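Local structure of alpha-galacturonidase (Bacillus subtilis, 3FEF) at residues Asp29-Gly34 with Gly328-Ala333; Leu341-Asn346 with Ala366-Asn371. The protein hydrolyses alpha-galacturonides, probably alpha-1,4-di-galacturonate in nature, to release alpha-D-galacturonate, using NAD(+) and manganese as cofactors. One frame throughout, in Å; residues are numbered along the deposited sequence.

Interaction 1 of 2, residues Asp29-Gly34 with Gly328-Ala333; sequences DERMSG and GVNIIA
Between helix 18-28 and strand 34-39 of the Rossmann-type domain, residues 29-34 form a loop that opens with an Asx turn and leans on helix 328-335, from the C-terminal half of the chain. Three direct hydrogen bonds lie inside the loop. Asp29 OD1 is gripped twice by Arg31, its anti lone pair taking the backbone N at 3.0 Å and its syn lone pair taking NE at 3.1 Å. Asp29 OD2 receives Arg31 NH2 on its own syn lone pair, with an N-H...O angle of 166°. This side-on salt bridge lies almost in the guanidinium plane and fixes how the group is turned. Across to the helix, a water accepts from Arg31 NH1 at 3.1 Å and donates to Asn330 O at 2.9 Å, while Asn330 ND2 is bonded to Glu327 OE1. Ala333 CB packs over the centre of one guanidinium face, 3.5 Å from Arg31 CZ. An alanine in place of Arg31 would probably loosen the loop against the helix, since the salt bridge, the water link and the cover on Ala333 would all go. The apolar part belongs to Met32, present as selenomethionine. Its chain bends at chi3 (-66°), bringing Met32 CE to 3.6 Å from Val329 CG1, whose residue also packs on Leu22 and Leu26. Met32 SE meets Ile332 CG2 at 3.9 Å, the two side chains crossing at about a right angle.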
ATOM      1  N   ASP A  29      19.520 -32.956 -22.018  1.00 44.88           N
ATOM      2  CA  ASP A  29      18.448 -32.185 -22.646  1.00 44.62           C
ATOM      3  C   ASP A  29      18.733 -32.013 -24.132  1.00 45.11           C
ATOM      4  O   ASP A  29      19.784 -31.516 -24.512  1.00 47.32           O
ATOM      5  CB  ASP A  29      18.253 -30.827 -21.968  1.00 45.63           C
ATOM      6  CG  ASP A  29      16.817 -30.337 -22.064  1.00 45.59           C
ATOM      7  OD1 ASP A  29      16.368 -29.992 -23.177  1.00 45.49           O
ATOM      8  OD2 ASP A  29      16.125 -30.318 -21.027  1.00 48.79           O
ATOM      9  N   GLU A  30      17.804 -32.442 -24.978  1.00 45.46           N
ATOM     10  CA  GLU A  30      18.025 -32.371 -26.419  1.00 45.41           C
ATOM     11  C   GLU A  30      17.404 -31.105 -27.018  1.00 43.33           C
ATOM     12  O   GLU A  30      17.562 -30.815 -28.202  1.00 44.90           O
ATOM     13  CB  GLU A  30      17.498 -33.642 -27.098  1.00 49.17           C
ATOM     14  CG  GLU A  30      17.915 -34.926 -26.365  1.00 53.34           C
ATOM     15  CD  GLU A  30      18.033 -36.141 -27.280  1.00 55.69           C
ATOM     16  OE1 GLU A  30      17.895 -35.993 -28.514  1.00 56.59           O
ATOM     17  OE2 GLU A  30      18.277 -37.252 -26.761  1.00 58.20           O
ATOM     18  N   ARG A  31      16.729 -30.337 -26.175  1.00 41.11           N
ATOM     19  CA  ARG A  31      16.095 -29.093 -26.591  1.00 37.35           C
ATOM     20  C   ARG A  31      17.089 -27.971 -26.898  1.00 36.49           C
ATOM     21  O   ARG A  31      16.764 -27.043 -27.625  1.00 37.85           O
ATOM     22  CB  ARG A  31      15.108 -28.629 -25.515  1.00 38.86           C
ATOM     23  CG  ARG A  31      13.824 -29.477 -25.381  1.00 36.37           C
ATOM     24  CD  ARG A  31      12.897 -28.887 -24.285  1.00 38.71           C
ATOM     25  NE  ARG A  31      13.451 -29.047 -22.939  1.00 35.66           N
ATOM     26  CZ  ARG A  31      12.834 -28.702 -21.813  1.00 36.94           C
ATOM     27  NH1 ARG A  31      11.622 -28.160 -21.842  1.00 36.76           N
ATOM     28  NH2 ARG A  31      13.437 -28.903 -20.646  1.00 35.18           N
HETATM   29  N   MSE A  32      18.305 -28.049 -26.364  1.00 35.43           N
HETATM   30  CA  MSE A  32      19.211 -26.903 -26.419  1.00 35.12           C
HETATM   31  C   MSE A  32      20.662 -27.260 -26.683  1.00 33.46           C
HETATM   32  O   MSE A  32      21.091 -28.384 -26.458  1.00 33.11           O
HETATM   33  CB  MSE A  32      19.183 -26.146 -25.087  1.00 36.21           C
HETATM   34  CG  MSE A  32      17.855 -25.537 -24.690  1.00 37.19           C
HETATM   35 SE   MSE A  32      17.982 -24.810 -22.863  1.00 43.32          SE
HETATM   36  CE  MSE A  32      18.228 -26.444 -21.839  1.00 37.95           C
ATOM     37  N   SER A  33      21.431 -26.269 -27.112  1.00 32.57           N
ATOM     38  CA  SER A  33      22.870 -26.424 -27.173  1.00 32.36           C
ATOM     39  C   SER A  33      23.537 -25.066 -27.242  1.00 29.19           C
ATOM     40  O   SER A  33      22.908 -24.081 -27.631  1.00 30.47           O
ATOM     41  CB  SER A  33      23.266 -27.281 -28.383  1.00 34.90           C
ATOM     42  OG  SER A  33      23.325 -26.481 -29.545  1.00 36.84           O
ATOM     43  N   GLY A  34      24.815 -25.015 -26.878  1.00 29.28           N
ATOM     44  CA  GLY A  34      25.589 -23.776 -26.909  1.00 27.79           C
ATOM     45  C   GLY A  34      26.837 -23.913 -26.057  1.00 32.04           C
ATOM     46  O   GLY A  34      27.467 -24.972 -26.031  1.00 30.59           O
ATOM     47  N   GLY A 328      17.002 -26.278 -12.524  1.00 27.22           N
ATOM     48  CA  GLY A 328      17.806 -25.269 -13.208  1.00 26.68           C
ATOM     49  C   GLY A 328      17.646 -25.280 -14.715  1.00 27.14           C
ATOM     50  O   GLY A 328      17.231 -24.283 -15.330  1.00 27.92           O
ATOM     51  N   VAL A 329      17.973 -26.413 -15.319  1.00 27.32           N
ATOM     52  CA  VAL A 329      17.911 -26.550 -16.772  1.00 26.46           C
ATOM     53  C   VAL A 329      16.498 -26.482 -17.356  1.00 24.91           C
ATOM     54  O   VAL A 329      16.292 -25.939 -18.446  1.00 24.44           O
ATOM     55  CB  VAL A 329      18.600 -27.832 -17.197  1.00 28.21           C
ATOM     56  CG1 VAL A 329      18.364 -28.105 -18.686  1.00 27.40           C
ATOM     57  CG2 VAL A 329      20.093 -27.722 -16.870  1.00 28.76           C
ATOM     58  N   ASN A 330      15.533 -27.062 -16.649  1.00 23.11           N
ATOM     59  CA  ASN A 330      14.140 -26.914 -17.011  1.00 22.99           C
ATOM     60  C   ASN A 330      13.738 -25.438 -17.006  1.00 21.81           C
ATOM     61  O   ASN A 330      13.008 -24.980 -17.883  1.00 20.93           O
ATOM     62  CB  ASN A 330      13.252 -27.683 -16.035  1.00 29.47           C
ATOM     63  CG  ASN A 330      13.329 -29.190 -16.240  1.00 37.41           C
ATOM     64  OD1 ASN A 330      13.783 -29.663 -17.282  1.00 38.81           O
ATOM     65  ND2 ASN A 330      12.876 -29.951 -15.246  1.00 38.37           N
ATOM     66  N   ILE A 331      14.238 -24.699 -16.019  1.00 22.13           N
ATOM     67  CA  ILE A 331      13.915 -23.300 -15.875  1.00 23.46           C
ATOM     68  C   ILE A 331      14.558 -22.520 -17.001  1.00 23.94           C
ATOM     69  O   ILE A 331      13.943 -21.618 -17.568  1.00 24.33           O
ATOM     70  CB  ILE A 331      14.386 -22.724 -14.516  1.00 24.51           C
ATOM     71  CG1 ILE A 331      13.557 -23.303 -13.361  1.00 24.52           C
ATOM     72  CG2 ILE A 331      14.271 -21.201 -14.514  1.00 22.30           C
ATOM     73  CD1 ILE A 331      13.991 -22.767 -11.994  1.00 23.65           C
ATOM     74  N   ILE A 332      15.790 -22.872 -17.343  1.00 23.08           N
ATOM     75  CA  ILE A 332      16.456 -22.206 -18.460  1.00 23.24           C
ATOM     76  C   ILE A 332      15.681 -22.463 -19.763  1.00 24.21           C
ATOM     77  O   ILE A 332      15.401 -21.539 -20.537  1.00 25.96           O
ATOM     78  CB  ILE A 332      17.911 -22.692 -18.605  1.00 24.51           C
ATOM     79  CG1 ILE A 332      18.741 -22.231 -17.408  1.00 24.46           C
ATOM     80  CG2 ILE A 332      18.516 -22.226 -19.937  1.00 22.79           C
ATOM     81  CD1 ILE A 332      20.121 -22.941 -17.286  1.00 23.91           C
ATOM     82  N   ALA A 333      15.322 -23.718 -20.013  1.00 25.70           N
ATOM     83  CA  ALA A 333      14.517 -24.026 -21.204  1.00 27.99           C
ATOM     84  C   ALA A 333      13.224 -23.190 -21.243  1.00 26.38           C
ATOM     85  O   ALA A 333      12.830 -22.687 -22.290  1.00 23.56           O
ATOM     86  CB  ALA A 333      14.191 -25.513 -21.277  1.00 24.73           C
TER
HETATM   87  O   HOH W   1      10.925 -26.438 -19.332  1.00 24.16           O

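Interaction 2 of 2, residues Leu341-Asn346 with Ala366-Asn371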
ATOM      1  N   LEU A 341       6.507 -23.440 -17.354  1.00 29.05           N
ATOM      2  CA  LEU A 341       6.761 -24.182 -16.148  1.00 29.84           C
ATOM      3  C   LEU A 341       6.219 -23.407 -14.975  1.00 28.22           C
ATOM      4  O   LEU A 341       6.258 -22.191 -14.988  1.00 26.33           O
ATOM      5  CB  LEU A 341       8.279 -24.373 -15.999  1.00 30.41           C
ATOM      6  CG  LEU A 341       8.842 -25.003 -14.737  1.00 31.58           C
ATOM      7  CD1 LEU A 341       8.394 -26.450 -14.610  1.00 33.58           C
ATOM      8  CD2 LEU A 341      10.364 -24.915 -14.752  1.00 32.78           C
ATOM      9  N   VAL A 342       5.685 -24.117 -13.986  1.00 26.65           N
ATOM     10  CA  VAL A 342       5.331 -23.534 -12.689  1.00 25.31           C
ATOM     11  C   VAL A 342       6.188 -24.229 -11.637  1.00 23.67           C
ATOM     12  O   VAL A 342       6.086 -25.433 -11.463  1.00 23.75           O
ATOM     13  CB  VAL A 342       3.817 -23.694 -12.363  1.00 25.59           C
ATOM     14  CG1 VAL A 342       3.528 -23.358 -10.911  1.00 22.46           C
ATOM     15  CG2 VAL A 342       2.969 -22.786 -13.280  1.00 24.55           C
ATOM     16  N   THR A 343       7.085 -23.485 -10.986  1.00 21.84           N
ATOM     17  CA  THR A 343       7.957 -24.069  -9.949  1.00 22.62           C
ATOM     18  C   THR A 343       8.284 -23.001  -8.906  1.00 21.13           C
ATOM     19  O   THR A 343       7.966 -21.827  -9.100  1.00 20.46           O
ATOM     20  CB  THR A 343       9.240 -24.729 -10.551  1.00 23.17           C
ATOM     21  OG1 THR A 343       9.919 -25.496  -9.549  1.00 23.87           O
ATOM     22  CG2 THR A 343      10.185 -23.688 -11.092  1.00 20.86           C
ATOM     23  N   ASN A 344       8.855 -23.395  -7.773  1.00 21.32           N
ATOM     24  CA  ASN A 344       9.029 -22.430  -6.688  1.00 23.25           C
ATOM     25  C   ASN A 344      10.357 -21.723  -6.857  1.00 26.05           C
ATOM     26  O   ASN A 344      11.372 -22.366  -7.163  1.00 21.97           O
ATOM     27  CB  ASN A 344       8.965 -23.097  -5.306  1.00 24.46           C
ATOM     28  CG  ASN A 344       9.940 -24.259  -5.174  1.00 28.99           C
ATOM     29  OD1 ASN A 344       9.819 -25.276  -5.871  1.00 27.54           O
ATOM     30  ND2 ASN A 344      10.913 -24.116  -4.275  1.00 29.97           N
ATOM     31  N   VAL A 345      10.347 -20.406  -6.651  1.00 20.71           N
ATOM     32  CA  VAL A 345      11.550 -19.618  -6.760  1.00 21.56           C
ATOM     33  C   VAL A 345      11.554 -18.440  -5.787  1.00 23.01           C
ATOM     34  O   VAL A 345      10.526 -18.045  -5.240  1.00 22.22           O
ATOM     35  CB  VAL A 345      11.710 -19.043  -8.181  1.00 24.43           C
ATOM     36  CG1 VAL A 345      11.637 -20.149  -9.230  1.00 27.37           C
ATOM     37  CG2 VAL A 345      10.651 -18.011  -8.441  1.00 22.58           C
ATOM     38  N   ASN A 346      12.732 -17.856  -5.625  1.00 20.60           N
ATOM     39  CA  ASN A 346      12.918 -16.709  -4.784  1.00 21.19           C
ATOM     40  C   ASN A 346      12.968 -15.429  -5.622  1.00 23.21           C
ATOM     41  O   ASN A 346      13.766 -15.316  -6.539  1.00 23.29           O
ATOM     42  CB  ASN A 346      14.198 -16.889  -3.958  1.00 19.73           C
ATOM     43  CG  ASN A 346      14.021 -17.892  -2.839  1.00 22.29           C
ATOM     44  OD1 ASN A 346      13.866 -17.501  -1.686  1.00 25.34           O
ATOM     45  ND2 ASN A 346      14.014 -19.193  -3.170  1.00 21.56           N
ATOM     46  N   ALA A 366       6.050 -19.677  -9.248  1.00 20.84           N
ATOM     47  CA  ALA A 366       6.097 -18.648 -10.259  1.00 19.92           C
ATOM     48  C   ALA A 366       5.870 -19.312 -11.612  1.00 19.83           C
ATOM     49  O   ALA A 366       6.205 -20.478 -11.807  1.00 18.76           O
ATOM     50  CB  ALA A 366       7.426 -17.928 -10.223  1.00 20.26           C
ATOM     51  N   PHE A 367       5.243 -18.570 -12.517  1.00 21.19           N
ATOM     52  CA  PHE A 367       4.944 -19.036 -13.861  1.00 20.81           C
ATOM     53  C   PHE A 367       6.120 -18.595 -14.702  1.00 23.01           C
ATOM     54  O   PHE A 367       6.497 -17.421 -14.688  1.00 20.54           O
ATOM     55  CB  PHE A 367       3.665 -18.376 -14.401  1.00 19.31           C
ATOM     56  CG  PHE A 367       3.360 -18.732 -15.853  1.00 22.15           C
ATOM     57  CD1 PHE A 367       3.250 -20.060 -16.245  1.00 23.22           C
ATOM     58  CD2 PHE A 367       3.165 -17.745 -16.808  1.00 24.13           C
ATOM     59  CE1 PHE A 367       2.962 -20.409 -17.579  1.00 26.28           C
ATOM     60  CE2 PHE A 367       2.884 -18.086 -18.147  1.00 29.37           C
ATOM     61  CZ  PHE A 367       2.784 -19.422 -18.527  1.00 23.92           C
ATOM     62  N   ILE A 368       6.723 -19.529 -15.410  1.00 18.85           N
ATOM     63  CA  ILE A 368       7.919 -19.195 -16.130  1.00 21.58           C
ATOM     64  C   ILE A 368       7.700 -19.530 -17.570  1.00 21.53           C
ATOM     65  O   ILE A 368       7.262 -20.622 -17.907  1.00 22.17           O
ATOM     66  CB  ILE A 368       9.154 -19.935 -15.582  1.00 22.26           C
ATOM     67  CG1 ILE A 368       9.247 -19.749 -14.062  1.00 21.60           C
ATOM     68  CG2 ILE A 368      10.411 -19.436 -16.274  1.00 18.29           C
ATOM     69  CD1 ILE A 368      10.473 -20.392 -13.442  1.00 21.30           C
ATOM     70  N   THR A 369       7.978 -18.567 -18.427  1.00 22.10           N
ATOM     71  CA  THR A 369       7.852 -18.798 -19.850  1.00 26.14           C
ATOM     72  C   THR A 369       8.865 -17.895 -20.554  1.00 24.10           C
ATOM     73  O   THR A 369       9.761 -17.359 -19.899  1.00 21.81           O
ATOM     74  CB  THR A 369       6.393 -18.604 -20.314  1.00 28.68           C
ATOM     75  OG1 THR A 369       6.269 -18.997 -21.680  1.00 34.88           O
ATOM     76  CG2 THR A 369       5.939 -17.166 -20.151  1.00 29.70           C
ATOM     77  N   ARG A 370       8.775 -17.754 -21.871  1.00 21.37           N
ATOM     78  CA  ARG A 370       9.866 -17.079 -22.575  1.00 22.33           C
ATOM     79  C   ARG A 370      10.209 -15.751 -21.905  1.00 23.29           C
ATOM     80  O   ARG A 370       9.388 -14.859 -21.871  1.00 21.43           O
ATOM     81  CB  ARG A 370       9.548 -16.856 -24.064  1.00 21.34           C
ATOM     82  CG  ARG A 370      10.765 -16.371 -24.850  1.00 22.06           C
ATOM     83  CD  ARG A 370      10.362 -15.774 -26.192  1.00 23.29           C
ATOM     84  NE  ARG A 370      11.523 -15.219 -26.864  1.00 24.63           N
ATOM     85  CZ  ARG A 370      11.994 -13.996 -26.630  1.00 27.25           C
ATOM     86  NH1 ARG A 370      11.384 -13.196 -25.762  1.00 26.38           N
ATOM     87  NH2 ARG A 370      13.071 -13.571 -27.264  1.00 29.34           N
ATOM     88  N   ASN A 371      11.421 -15.620 -21.373  1.00 23.63           N
ATOM     89  CA  ASN A 371      11.877 -14.337 -20.851  1.00 25.94           C
ATOM     90  C   ASN A 371      10.911 -13.755 -19.807  1.00 29.52           C
ATOM     91  O   ASN A 371      10.763 -12.536 -19.734  1.00 29.55           O
ATOM     92  CB  ASN A 371      12.054 -13.316 -21.994  1.00 26.76           C
ATOM     93  CG  ASN A 371      12.805 -12.045 -21.555  1.00 29.71           C
ATOM     94  OD1 ASN A 371      13.779 -12.110 -20.809  1.00 31.07           O
ATOM     95  ND2 ASN A 371      12.362 -10.893 -22.039  1.00 27.98           N
TER
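Leu341 O takes one short hydrogen bond, from the backbone N of Ile368 at 2.7 Å and nearly along the C=O axis, supplemented by a weak CA-H...O contact from Phe367. The bond is returned by Leu341 N, which donates to Ile368 O in the plane of that carbonyl. Two residues along, Ala366 O accepts a hydrogen bond from Thr343 N at 3.2 Å, with a CA-H...O contact added by Val342, whose CA lies 3.3 Å from that oxygen. Ala366 N answers by donating to Thr343 O from above the carbonyl plane. Residues 341-346 and 366-369 are thus neighbouring antiparallel strands of a three-stranded sheet of the family 4 C-terminal domain, strongly twisted, with 136° between their directions. Val342 and Phe367 form the non-hydrogen-bonded pair between two hydrogen-bonded ones. On their face Val342 CG2 comes to the edge of the Phe367 ring, 4.0 Å from CD1, and both side chains also pack against the second subunit. The opposite face carries Leu341, Thr343, Ala366 and Ile368. There Thr343 CG2 lies 4.1 Å from Ile368 CD1, at the tip of the isoleucine's extended chain. Further along, Val345 CG2, in the crowded position between its backbone N and carbonyl carbon, rests 3.7 Å from Ala366 CB.

Helix 328-335 is followed, after a short connection, by strand 341-348, and the element that receives the loop in interaction 1 also lies against the sheet of interaction 2, centres 14 Å apart. Ile331, pointing away from the loop, makes the join. Its CG1 lies 3.8 Å from Leu341 CD2, and its CG2 meets Ile368 CD1 at 4.0 Å. Residues 29-34 belong to the region that probably binds NAD(+), as in related enzymes. The catalytic centre lies within about 12 Å of both contacts: among side chains, Asn330 is about 12 Å from His170, the probable proton donor; Val345 is about 8 Å from Cys169, a magnesium ligand, and about 12 Å from the ion.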